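Local structure of putative oxidoreductase FAD-binding subunit (Sulfolobus tokodaii, 4ZOH) at residues Gln177-Arg182 with Phe186-Val191; Gly104-Ser109 with Ala117-Ala122; Pro167-Tyr172 with Asp204-Leu209. The protein probably serves as the FAD-binding subunit of a molybdopterin-dependent oxidoreductase, holding the flavin that passes electrons within the multi-chain enzyme. All blocks are in the same frame, centred on the assembly; numbering follows the deposited sequence.

Interaction 1: residues Gln177-Arg182 with Phe186-Val191; sequences QKLERR and FAIVGV. With FAD (flavin-adenine dinucleotide), chain H.
K178 lays its extended side chain across A187, with CE 3.4 Å from A187 N and CG 4.0 Å from A187 CB. Its CG stands opposite the backbone N (chi1 -170°), and the straight chain beyond carries NZ to the flavin, where it donates to FAD O4 at 2.8 Å. NZ is gripped further by D118, through a salt bridge, and by the carbonyls of N94 and D185. F186 reaches the same flavin by its ring: one face lies over FAD C4X, and the approach is tighter at the far end, with CZ 3.2 Å from FAD C10. The two segments form the end of an antiparallel hairpin. Q177 and V191 exchange backbone bonds, the bond from Q177 N to V191 O being 2.7 Å long and nearly straight; L179 then donates to V189 O and accepts from I188 N. On the other side from K178, L179 CD2 meets I188 CG2 at 4.0 Å. E180 O bonds a basic side chain of another protein chain. The hairpin thus delivers an ammonium group and an aromatic face to the flavin ring, and K178 NZ is likely to polarise the C4 carbonyl, its charge balanced by D118.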
loop_
_atom_site.group_PDB
_atom_site.type_symbol
_atom_site.label_atom_id
_atom_site.label_comp_id
_atom_site.label_asym_id
_atom_site.label_seq_id
_atom_site.Cartn_x
_atom_site.Cartn_y
_atom_site.Cartn_z
ATOM N N GLN B 177 51.745 -7.140 3.275
ATOM C CA GLN B 177 51.128 -8.491 3.429
ATOM C C GLN B 177 49.990 -8.360 4.449
ATOM O O GLN B 177 50.194 -7.868 5.548
ATOM C CB GLN B 177 52.161 -9.519 3.943
ATOM C CG GLN B 177 53.339 -9.758 2.973
ATOM C CD GLN B 177 52.912 -10.476 1.702
ATOM O OE1 GLN B 177 52.047 -11.351 1.726
ATOM N NE2 GLN B 177 53.519 -10.116 0.579
ATOM N N LYS B 178 48.798 -8.774 4.057
ATOM C CA LYS B 178 47.663 -8.644 4.915
ATOM C C LYS B 178 47.065 -10.010 5.071
ATOM O O LYS B 178 46.608 -10.592 4.114
ATOM C CB LYS B 178 46.646 -7.683 4.302
ATOM C CG LYS B 178 45.529 -7.315 5.265
ATOM C CD LYS B 178 44.524 -6.352 4.667
ATOM C CE LYS B 178 43.396 -6.125 5.675
ATOM N NZ LYS B 178 42.580 -4.932 5.384
ATOM N N LEU B 179 47.041 -10.502 6.291
ATOM C CA LEU B 179 46.353 -11.773 6.539
ATOM C C LEU B 179 44.896 -11.473 6.914
ATOM O O LEU B 179 44.624 -10.615 7.822
ATOM C CB LEU B 179 47.061 -12.593 7.645
ATOM C CG LEU B 179 46.403 -13.895 8.134
ATOM C CD1 LEU B 179 46.212 -14.939 7.063
ATOM C CD2 LEU B 179 47.226 -14.459 9.283
ATOM N N GLU B 180 43.984 -12.194 6.251
ATOM C CA GLU B 180 42.534 -11.982 6.404
ATOM C C GLU B 180 41.742 -13.255 6.119
ATOM O O GLU B 180 42.031 -14.037 5.204
ATOM C CB GLU B 180 42.016 -10.856 5.493
ATOM C CG GLU B 180 42.289 -11.084 4.013
ATOM C CD GLU B 180 42.068 -9.860 3.153
ATOM O OE1 GLU B 180 42.188 -8.725 3.602
ATOM O OE2 GLU B 180 41.756 -10.055 1.987
ATOM N N ARG B 181 40.697 -13.428 6.894
ATOM C CA ARG B 181 39.819 -14.545 6.655
ATOM C C ARG B 181 39.002 -14.347 5.395
ATOM O O ARG B 181 38.807 -15.306 4.642
ATOM C CB ARG B 181 38.923 -14.728 7.854
ATOM C CG ARG B 181 38.165 -16.044 7.797
ATOM C CD ARG B 181 37.692 -16.384 9.211
ATOM N NE ARG B 181 37.050 -15.221 9.856
ATOM C CZ ARG B 181 36.426 -15.275 11.038
ATOM N NH1 ARG B 181 36.378 -16.437 11.741
ATOM N NH2 ARG B 181 35.874 -14.178 11.510
ATOM N N ARG B 182 38.541 -13.114 5.155
ATOM C CA ARG B 182 37.728 -12.816 3.987
ATOM C C ARG B 182 38.142 -11.481 3.431
ATOM O O ARG B 182 38.523 -10.582 4.192
ATOM C CB ARG B 182 36.235 -12.738 4.370
ATOM C CG ARG B 182 35.538 -14.075 4.605
ATOM C CD ARG B 182 34.081 -13.801 4.968
ATOM N NE ARG B 182 34.073 -12.702 5.946
ATOM C CZ ARG B 182 33.146 -11.761 6.065
ATOM N NH1 ARG B 182 32.022 -11.801 5.306
ATOM N NH2 ARG B 182 33.357 -10.786 6.972
ATOM N N PHE B 186 39.284 -6.295 8.211
ATOM C CA PHE B 186 40.472 -5.761 8.829
ATOM C C PHE B 186 41.580 -6.854 8.920
ATOM O O PHE B 186 41.320 -8.084 8.876
ATOM C CB PHE B 186 40.119 -5.348 10.240
ATOM C CG PHE B 186 39.544 -3.961 10.330
ATOM C CD1 PHE B 186 40.378 -2.866 10.522
ATOM C CD2 PHE B 186 38.137 -3.733 10.179
ATOM C CE1 PHE B 186 39.850 -1.573 10.628
ATOM C CE2 PHE B 186 37.632 -2.431 10.261
ATOM C CZ PHE B 186 38.483 -1.366 10.495
ATOM N N ALA B 187 42.814 -6.416 9.048
ATOM C CA ALA B 187 43.948 -7.360 9.217
ATOM C C ALA B 187 43.874 -8.236 10.465
ATOM O O ALA B 187 43.629 -7.710 11.537
ATOM C CB ALA B 187 45.256 -6.585 9.230
ATOM N N ILE B 188 44.046 -9.552 10.293
ATOM C CA ILE B 188 44.372 -10.465 11.391
ATOM C C ILE B 188 45.854 -10.203 11.767
ATOM O O ILE B 188 46.202 -10.076 12.941
ATOM C CB ILE B 188 44.223 -11.960 11.005
ATOM C CG1 ILE B 188 42.736 -12.367 10.829
ATOM C CG2 ILE B 188 44.895 -12.835 12.079
ATOM C CD1 ILE B 188 42.530 -13.566 9.947
ATOM N N VAL B 189 46.716 -10.150 10.753
ATOM C CA VAL B 189 48.101 -9.686 10.889
ATOM C C VAL B 189 48.432 -8.823 9.645
ATOM O O VAL B 189 48.077 -9.191 8.534
ATOM C CB VAL B 189 49.087 -10.879 10.988
ATOM C CG1 VAL B 189 50.502 -10.320 11.049
ATOM C CG2 VAL B 189 48.796 -11.770 12.226
ATOM N N GLY B 190 49.076 -7.691 9.831
ATOM C CA GLY B 190 49.592 -6.951 8.680
ATOM C C GLY B 190 51.080 -6.652 8.781
ATOM O O GLY B 190 51.544 -6.177 9.813
ATOM N N VAL B 191 51.817 -6.917 7.689
ATOM C CA VAL B 191 53.267 -6.614 7.636
ATOM C C VAL B 191 53.590 -5.754 6.400
ATOM O O VAL B 191 53.308 -6.164 5.243
ATOM C CB VAL B 191 54.183 -7.870 7.670
ATOM C CG1 VAL B 191 55.676 -7.449 7.780
ATOM C CG2 VAL B 191 53.822 -8.821 8.805
HETATM P PA FAD H . 35.634 9.170 10.002
HETATM O O1A FAD H . 34.820 7.953 10.288
HETATM O O2A FAD H . 35.041 10.365 9.387
HETATM O O5B FAD H . 36.308 9.669 11.320
HETATM C C5B FAD H . 36.958 8.712 12.211
HETATM C C4B FAD H . 37.540 9.508 13.506
HETATM O O4B FAD H . 38.483 10.593 13.136
HETATM C C3B FAD H . 36.381 10.238 14.173
HETATM O O3B FAD H . 36.550 10.183 15.568
HETATM C C2B FAD H . 36.435 11.682 13.621
HETATM O O2B FAD H . 35.860 12.668 14.487
HETATM C C1B FAD H . 37.903 11.922 13.536
HETATM N N9A FAD H . 38.488 12.606 12.388
HETATM C C8A FAD H . 38.258 12.413 11.092
HETATM N N7A FAD H . 39.092 13.199 10.371
HETATM C C5A FAD H . 39.860 13.887 11.249
HETATM C C6A FAD H . 40.904 14.827 11.115
HETATM N N6A FAD H . 41.289 15.159 9.885
HETATM N N1A FAD H . 41.473 15.354 12.215
HETATM C C2A FAD H . 41.124 14.955 13.465
HETATM N N3A FAD H . 40.132 14.072 13.621
HETATM C C4A FAD H . 39.484 13.515 12.535
HETATM N N1 FAD H . 40.231 0.284 7.901
HETATM C C2 FAD H . 41.429 -0.405 7.742
HETATM O O2 FAD H . 42.467 0.124 8.083
HETATM N N3 FAD H . 41.453 -1.657 7.206
HETATM C C4 FAD H . 40.305 -2.275 6.835
HETATM O O4 FAD H . 40.389 -3.391 6.311
HETATM C C4X FAD H . 39.077 -1.604 7.021
HETATM N N5 FAD H . 37.909 -2.226 6.639
HETATM C C5X FAD H . 36.674 -1.543 6.856
HETATM C C6 FAD H . 35.498 -2.208 6.525
HETATM C C7 FAD H . 34.264 -1.560 6.690
HETATM C C7M FAD H . 33.002 -2.360 6.295
HETATM C C8 FAD H . 34.219 -0.256 7.224
HETATM C C8M FAD H . 32.891 0.512 7.469
HETATM C C9 FAD H . 35.404 0.397 7.607
HETATM C C9A FAD H . 36.631 -0.240 7.401
HETATM N N10 FAD H . 37.849 0.375 7.765
HETATM C C10 FAD H . 39.050 -0.328 7.553
HETATM C "C1'" FAD H . 37.903 1.711 8.348
HETATM C "C2'" FAD H . 37.977 2.794 7.256
HETATM O "O2'" FAD H . 39.305 2.765 6.692
HETATM C "C3'" FAD H . 37.607 4.207 7.787
HETATM O "O3'" FAD H . 37.392 5.004 6.619
HETATM C "C4'" FAD H . 38.699 4.849 8.627
HETATM O "O4'" FAD H . 39.047 3.944 9.674
HETATM C "C5'" FAD H . 38.253 6.196 9.236
HETATM O "O5'" FAD H . 38.443 7.181 8.186
HETATM P P FAD H . 37.250 8.124 7.769
HETATM O O1P FAD H . 37.800 9.191 6.881
HETATM O O2P FAD H . 36.118 7.327 7.244
HETATM O O3P FAD H . 36.956 8.744 9.191
#

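Interaction 2: residues Gly104-Ser109 with Ala117-Ala122; sequences GTIGGS and ADYPAA. With FAD (flavin-adenine dinucleotide), chain H.
A chi1 of 176° swings S109 OG to the far side from its own backbone N, to the edge of the Y119 ring and 3.5 Å from Y119 CD2; a similar chi1 (-177°) sets I106 CG1 over one face of that ring. The isoleucine makes a CH-pi contact there, CG1 lying 4.3 Å from the Y119 ring centroid and offset toward the rim, with the two side chains about at right angles. The phenol end of Y119 bonds H77. No direct hydrogen bond joins the segments; a water does so instead, bonded to S109 OG, accepting from Y119 N and donating to FAD O2 at 2.8 Å. D118 holds the same end of the flavin: its N donates to FAD O2 at 3.0 Å, and its OD2 accepts from FAD N3 at 3.1 Å. The other segment grips the phosphate, T105 N and T105 OG1 both donating to FAD O1P, at 2.9 and 2.7 Å. T105 OG1 also accepts from G108 N as the N-cap of helix 106-112, so one hydroxyl serves cofactor and helix end. A valine in its place would probably leave O1P with one bond fewer and G108 N without its cap. Side chains on G104 or G108 would run into the cofactor, at FAD O3' and O3P. The glycine-rich TIGG sequence around a capped helix end is one of the two glycine-rich motifs by which this family holds FAD, the other including G33, H34 and S35.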
loop_
_atom_site.group_PDB
_atom_site.type_symbol
_atom_site.label_atom_id
_atom_site.label_comp_id
_atom_site.label_asym_id
_atom_site.label_seq_id
_atom_site.Cartn_x
_atom_site.Cartn_y
_atom_site.Cartn_z
ATOM N N GLY B 104 36.564 6.379 2.759
ATOM C CA GLY B 104 37.495 6.500 3.868
ATOM C C GLY B 104 38.680 7.407 3.549
ATOM O O GLY B 104 39.165 7.409 2.421
ATOM N N THR B 105 39.129 8.179 4.533
ATOM C CA THR B 105 40.300 9.051 4.342
ATOM C C THR B 105 41.479 8.707 5.273
ATOM O O THR B 105 41.288 8.164 6.380
ATOM C CB THR B 105 39.950 10.537 4.547
ATOM O OG1 THR B 105 39.824 10.773 5.962
ATOM C CG2 THR B 105 38.583 10.922 3.747
ATOM N N ILE B 106 42.690 9.037 4.811
ATOM C CA ILE B 106 43.951 8.830 5.622
ATOM C C ILE B 106 43.884 9.621 6.939
ATOM O O ILE B 106 44.188 9.051 7.976
ATOM C CB ILE B 106 45.274 9.158 4.848
ATOM C CG1 ILE B 106 46.526 8.839 5.721
ATOM C CG2 ILE B 106 45.241 10.585 4.330
ATOM C CD1 ILE B 106 47.791 8.672 4.912
ATOM N N GLY B 107 43.414 10.872 6.911
ATOM C CA GLY B 107 43.226 11.662 8.171
ATOM C C GLY B 107 42.298 10.982 9.172
ATOM O O GLY B 107 42.574 10.940 10.380
ATOM N N GLY B 108 41.196 10.399 8.685
ATOM C CA GLY B 108 40.232 9.773 9.619
ATOM C C GLY B 108 40.748 8.419 10.092
ATOM O O GLY B 108 40.444 8.016 11.178
ATOM N N SER B 109 41.489 7.682 9.256
ATOM C CA SER B 109 41.995 6.353 9.683
ATOM C C SER B 109 42.990 6.533 10.863
ATOM O O SER B 109 42.891 5.837 11.919
ATOM C CB SER B 109 42.650 5.673 8.479
ATOM O OG SER B 109 43.226 4.470 8.858
ATOM N N ALA B 117 44.194 -1.453 11.904
ATOM C CA ALA B 117 44.257 -0.660 10.636
ATOM C C ALA B 117 45.426 -1.029 9.742
ATOM O O ALA B 117 46.503 -1.445 10.228
ATOM C CB ALA B 117 44.318 0.850 10.927
ATOM N N ASP B 118 45.258 -0.792 8.444
ATOM C CA ASP B 118 46.344 -1.004 7.493
ATOM C C ASP B 118 47.430 0.085 7.522
ATOM O O ASP B 118 48.629 -0.246 7.709
ATOM C CB ASP B 118 45.800 -1.287 6.096
ATOM C CG ASP B 118 45.019 -2.561 6.061
ATOM O OD1 ASP B 118 45.544 -3.566 6.661
ATOM O OD2 ASP B 118 43.872 -2.572 5.475
ATOM N N TYR B 119 47.032 1.356 7.443
ATOM C CA TYR B 119 48.026 2.416 7.226
ATOM C C TYR B 119 49.182 2.418 8.252
ATOM O O TYR B 119 50.309 2.635 7.852
ATOM C CB TYR B 119 47.429 3.812 7.211
ATOM C CG TYR B 119 46.664 4.219 5.971
ATOM C CD1 TYR B 119 47.192 4.033 4.683
ATOM C CD2 TYR B 119 45.411 4.874 6.104
ATOM C CE1 TYR B 119 46.481 4.469 3.558
ATOM C CE2 TYR B 119 44.715 5.321 5.014
ATOM C CZ TYR B 119 45.243 5.118 3.748
ATOM O OH TYR B 119 44.483 5.500 2.679
ATOM N N PRO B 120 48.888 2.238 9.561
ATOM C CA PRO B 120 49.949 2.398 10.578
ATOM C C PRO B 120 51.142 1.471 10.372
ATOM O O PRO B 120 52.229 1.852 10.687
ATOM C CB PRO B 120 49.231 2.030 11.906
ATOM C CG PRO B 120 47.795 2.390 11.649
ATOM C CD PRO B 120 47.589 1.963 10.210
ATOM N N ALA B 121 50.928 0.284 9.826
ATOM C CA ALA B 121 52.056 -0.571 9.500
ATOM C C ALA B 121 52.989 0.114 8.483
ATOM O O ALA B 121 54.197 0.110 8.685
ATOM C CB ALA B 121 51.621 -1.935 9.028
ATOM N N ALA B 122 52.415 0.651 7.402
ATOM C CA ALA B 122 53.173 1.406 6.407
ATOM C C ALA B 122 53.702 2.715 6.984
ATOM O O ALA B 122 54.832 3.062 6.712
ATOM C CB ALA B 122 52.389 1.652 5.107
HETATM P PA FAD H . 35.634 9.170 10.002
HETATM O O1A FAD H . 34.820 7.953 10.288
HETATM O O2A FAD H . 35.041 10.365 9.387
HETATM O O5B FAD H . 36.308 9.669 11.320
HETATM C C5B FAD H . 36.958 8.712 12.211
HETATM C C4B FAD H . 37.540 9.508 13.506
HETATM O O4B FAD H . 38.483 10.593 13.136
HETATM C C3B FAD H . 36.381 10.238 14.173
HETATM O O3B FAD H . 36.550 10.183 15.568
HETATM C C2B FAD H . 36.435 11.682 13.621
HETATM O O2B FAD H . 35.860 12.668 14.487
HETATM C C1B FAD H . 37.903 11.922 13.536
HETATM N N9A FAD H . 38.488 12.606 12.388
HETATM C C8A FAD H . 38.258 12.413 11.092
HETATM N N7A FAD H . 39.092 13.199 10.371
HETATM C C5A FAD H . 39.860 13.887 11.249
HETATM C C6A FAD H . 40.904 14.827 11.115
HETATM N N6A FAD H . 41.289 15.159 9.885
HETATM N N1A FAD H . 41.473 15.354 12.215
HETATM C C2A FAD H . 41.124 14.955 13.465
HETATM N N3A FAD H . 40.132 14.072 13.621
HETATM C C4A FAD H . 39.484 13.515 12.535
HETATM N N1 FAD H . 40.231 0.284 7.901
HETATM C C2 FAD H . 41.429 -0.405 7.742
HETATM O O2 FAD H . 42.467 0.124 8.083
HETATM N N3 FAD H . 41.453 -1.657 7.206
HETATM C C4 FAD H . 40.305 -2.275 6.835
HETATM O O4 FAD H . 40.389 -3.391 6.311
HETATM C C4X FAD H . 39.077 -1.604 7.021
HETATM N N5 FAD H . 37.909 -2.226 6.639
HETATM C C5X FAD H . 36.674 -1.543 6.856
HETATM C C6 FAD H . 35.498 -2.208 6.525
HETATM C C7 FAD H . 34.264 -1.560 6.690
HETATM C C7M FAD H . 33.002 -2.360 6.295
HETATM C C8 FAD H . 34.219 -0.256 7.224
HETATM C C8M FAD H . 32.891 0.512 7.469
HETATM C C9 FAD H . 35.404 0.397 7.607
HETATM C C9A FAD H . 36.631 -0.240 7.401
HETATM N N10 FAD H . 37.849 0.375 7.765
HETATM C C10 FAD H . 39.050 -0.328 7.553
HETATM C "C1'" FAD H . 37.903 1.711 8.348
HETATM C "C2'" FAD H . 37.977 2.794 7.256
HETATM O "O2'" FAD H . 39.305 2.765 6.692
HETATM C "C3'" FAD H . 37.607 4.207 7.787
HETATM O "O3'" FAD H . 37.392 5.004 6.619
HETATM C "C4'" FAD H . 38.699 4.849 8.627
HETATM O "O4'" FAD H . 39.047 3.944 9.674
HETATM C "C5'" FAD H . 38.253 6.196 9.236
HETATM O "O5'" FAD H . 38.443 7.181 8.186
HETATM P P FAD H . 37.250 8.124 7.769
HETATM O O1P FAD H . 37.800 9.191 6.881
HETATM O O2P FAD H . 36.118 7.327 7.244
HETATM O O3P FAD H . 36.956 8.744 9.191
HETATM O O HOH W 1 44.222 2.186 7.424
#

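Interaction 3: residues Pro167-Tyr172 with Asp204-Leu209; sequences PTFEGY and DVRIGL
The backbone of 167-172 makes a type II beta turn from F169 to Y172, closed by Y172 N to F169 O at 3.1 Å and bringing its aromatic side chains up to the extended strand 204-209, with the CA atoms of Y172 and D204 8.7 Å apart. The phenol of Y172 donates to D204 OD2 in a very short bond of 2.5 Å. The carboxylate oxygen comes in at the edge of the tyrosine ring, close to its plane, while the carboxylate itself stands almost perpendicular to the ring. D204 CG lies anti to the backbone N (chi1 -173°), which points the acid at the turn. R206, two residues on along the same side of the strand, folds back to meet it: NE donates to D204 OD2 at 2.9 Å along an almost straight line (175°), in the guanidinium plane and on the syn side of the carboxylate, though out of the carboxylate plane. OD2 is therefore held by two donors, one from each segment, which should limit how the acid turns. F169 then covers the guanidinium with an edge rather than a face: CE1 sits over the centre of the R206 group, 3.5 Å from CZ, and the ring and guanidinium planes are 81° apart. The same phenylalanine meets Y172 edge-to-face, F169 CD1 standing 3.6 Å above the centre of the Y172 ring, and P167 CB covers one of its own faces. Beyond the contact, R206 NH1 is bonded to A125 O at the end of helix 119-125 and bridged to D127. Y172 packs on L194 and K196 of strand 189-198, the sheet neighbour of strand 201-210, whose I207 leans on helix 220-226; the turn itself leads from strand 160-167 into strand 173-179.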
loop_
_atom_site.group_PDB
_atom_site.type_symbol
_atom_site.label_atom_id
_atom_site.label_comp_id
_atom_site.label_asym_id
_atom_site.label_seq_id
_atom_site.Cartn_x
_atom_site.Cartn_y
_atom_site.Cartn_z
ATOM N N PRO B 167 58.659 10.207 3.277
ATOM C CA PRO B 167 59.731 10.330 2.277
ATOM C C PRO B 167 59.266 9.696 0.963
ATOM O O PRO B 167 58.298 8.913 0.951
ATOM C CB PRO B 167 60.880 9.504 2.893
ATOM C CG PRO B 167 60.575 9.466 4.365
ATOM C CD PRO B 167 59.067 9.378 4.432
ATOM N N THR B 168 59.953 9.981 -0.137
ATOM C CA THR B 168 59.524 9.481 -1.445
ATOM C C THR B 168 59.950 8.071 -1.829
ATOM O O THR B 168 59.418 7.506 -2.799
ATOM C CB THR B 168 59.936 10.410 -2.584
ATOM O OG1 THR B 168 61.296 10.754 -2.397
ATOM C CG2 THR B 168 59.123 11.643 -2.521
ATOM N N PHE B 169 60.917 7.520 -1.077
ATOM C CA PHE B 169 61.451 6.138 -1.254
ATOM C C PHE B 169 61.699 5.713 -2.678
ATOM O O PHE B 169 61.360 4.572 -3.035
ATOM C CB PHE B 169 60.569 5.104 -0.544
ATOM C CG PHE B 169 60.435 5.347 0.921
ATOM C CD1 PHE B 169 61.442 4.942 1.797
ATOM C CD2 PHE B 169 59.305 5.981 1.427
ATOM C CE1 PHE B 169 61.322 5.201 3.150
ATOM C CE2 PHE B 169 59.156 6.216 2.777
ATOM C CZ PHE B 169 60.178 5.834 3.638
ATOM N N GLU B 170 62.303 6.582 -3.491
ATOM C CA GLU B 170 62.594 6.219 -4.891
ATOM C C GLU B 170 63.616 5.079 -4.999
ATOM O O GLU B 170 64.566 5.034 -4.234
ATOM C CB GLU B 170 63.094 7.436 -5.666
ATOM C CG GLU B 170 61.972 8.411 -6.003
ATOM C CD GLU B 170 62.481 9.761 -6.463
ATOM O OE1 GLU B 170 63.405 9.775 -7.311
ATOM O OE2 GLU B 170 61.964 10.807 -5.981
ATOM N N GLY B 171 63.424 4.194 -5.971
ATOM C CA GLY B 171 64.202 2.953 -6.075
ATOM C C GLY B 171 64.014 1.889 -4.958
ATOM O O GLY B 171 64.675 0.815 -5.001
ATOM N N TYR B 172 63.138 2.157 -3.967
ATOM C CA TYR B 172 62.889 1.172 -2.931
ATOM C C TYR B 172 62.008 0.065 -3.440
ATOM O O TYR B 172 61.234 0.292 -4.350
ATOM C CB TYR B 172 62.241 1.762 -1.706
ATOM C CG TYR B 172 63.175 2.366 -0.737
ATOM C CD1 TYR B 172 63.926 3.500 -1.076
ATOM C CD2 TYR B 172 63.266 1.853 0.550
ATOM C CE1 TYR B 172 64.774 4.092 -0.141
ATOM C CE2 TYR B 172 64.062 2.444 1.497
ATOM C CZ TYR B 172 64.833 3.554 1.139
ATOM O OH TYR B 172 65.674 4.119 2.086
ATOM N N ASP B 204 68.904 -0.145 3.081
ATOM C CA ASP B 204 67.914 0.287 4.123
ATOM C C ASP B 204 66.812 -0.775 4.187
ATOM O O ASP B 204 66.532 -1.441 3.184
ATOM C CB ASP B 204 67.368 1.649 3.735
ATOM C CG ASP B 204 66.457 2.301 4.807
ATOM O OD1 ASP B 204 66.467 1.981 6.021
ATOM O OD2 ASP B 204 65.732 3.224 4.394
ATOM N N VAL B 205 66.282 -1.026 5.374
ATOM C CA VAL B 205 65.118 -1.904 5.491
ATOM C C VAL B 205 64.171 -1.375 6.572
ATOM O O VAL B 205 64.621 -0.879 7.589
ATOM C CB VAL B 205 65.490 -3.380 5.676
ATOM C CG1 VAL B 205 66.317 -3.566 6.951
ATOM C CG2 VAL B 205 64.246 -4.277 5.626
ATOM N N ARG B 206 62.860 -1.392 6.297
ATOM C CA ARG B 206 61.872 -0.963 7.306
ATOM C C ARG B 206 60.711 -1.924 7.328
ATOM O O ARG B 206 60.168 -2.290 6.280
ATOM C CB ARG B 206 61.401 0.459 7.018
ATOM C CG ARG B 206 62.501 1.503 7.027
ATOM C CD ARG B 206 62.429 2.272 5.725
ATOM N NE ARG B 206 63.219 3.486 5.720
ATOM C CZ ARG B 206 62.896 4.649 6.279
ATOM N NH1 ARG B 206 61.748 4.833 6.933
ATOM N NH2 ARG B 206 63.742 5.668 6.182
ATOM N N ILE B 207 60.375 -2.377 8.526
ATOM C CA ILE B 207 59.319 -3.369 8.700
ATOM C C ILE B 207 58.270 -2.916 9.724
ATOM O O ILE B 207 58.608 -2.647 10.908
ATOM C CB ILE B 207 59.892 -4.732 9.046
ATOM C CG1 ILE B 207 60.909 -5.134 7.973
ATOM C CG2 ILE B 207 58.755 -5.732 9.113
ATOM C CD1 ILE B 207 61.580 -6.475 8.166
ATOM N N GLY B 208 57.016 -2.740 9.267
ATOM C CA GLY B 208 55.955 -2.309 10.212
ATOM C C GLY B 208 54.941 -3.414 10.487
ATOM O O GLY B 208 54.553 -4.157 9.584
ATOM N N LEU B 209 54.530 -3.522 11.747
ATOM C CA LEU B 209 53.578 -4.517 12.133
ATOM C C LEU B 209 52.320 -3.848 12.669
ATOM O O LEU B 209 52.349 -3.004 13.575
ATOM C CB LEU B 209 54.152 -5.470 13.197
ATOM C CG LEU B 209 55.446 -6.283 13.012
ATOM C CD1 LEU B 209 55.626 -7.166 14.251
ATOM C CD2 LEU B 209 55.513 -7.075 11.704
#

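Interactions 1 and 2, with centres 14 Å apart, close on the flavin from two parts of the chain. Their direct bond is the salt bridge from K178 NZ to D118 OD2, 2.7 Å, which ties the hairpin to the segment holding the pyrimidine end of the ring; F186 CD1 also comes within 4.3 Å of A117 N. Interaction 3 touches no flavin atom. It joins interaction 1 through the sheet, where V191 CG1 packs 3.8 Å from I207 CG2, and its centre lies about 20 Å from that of interaction 1. It meets interaction 2, about 17 Å away between centres, where A121 CB lies 3.7 Å from G208 O.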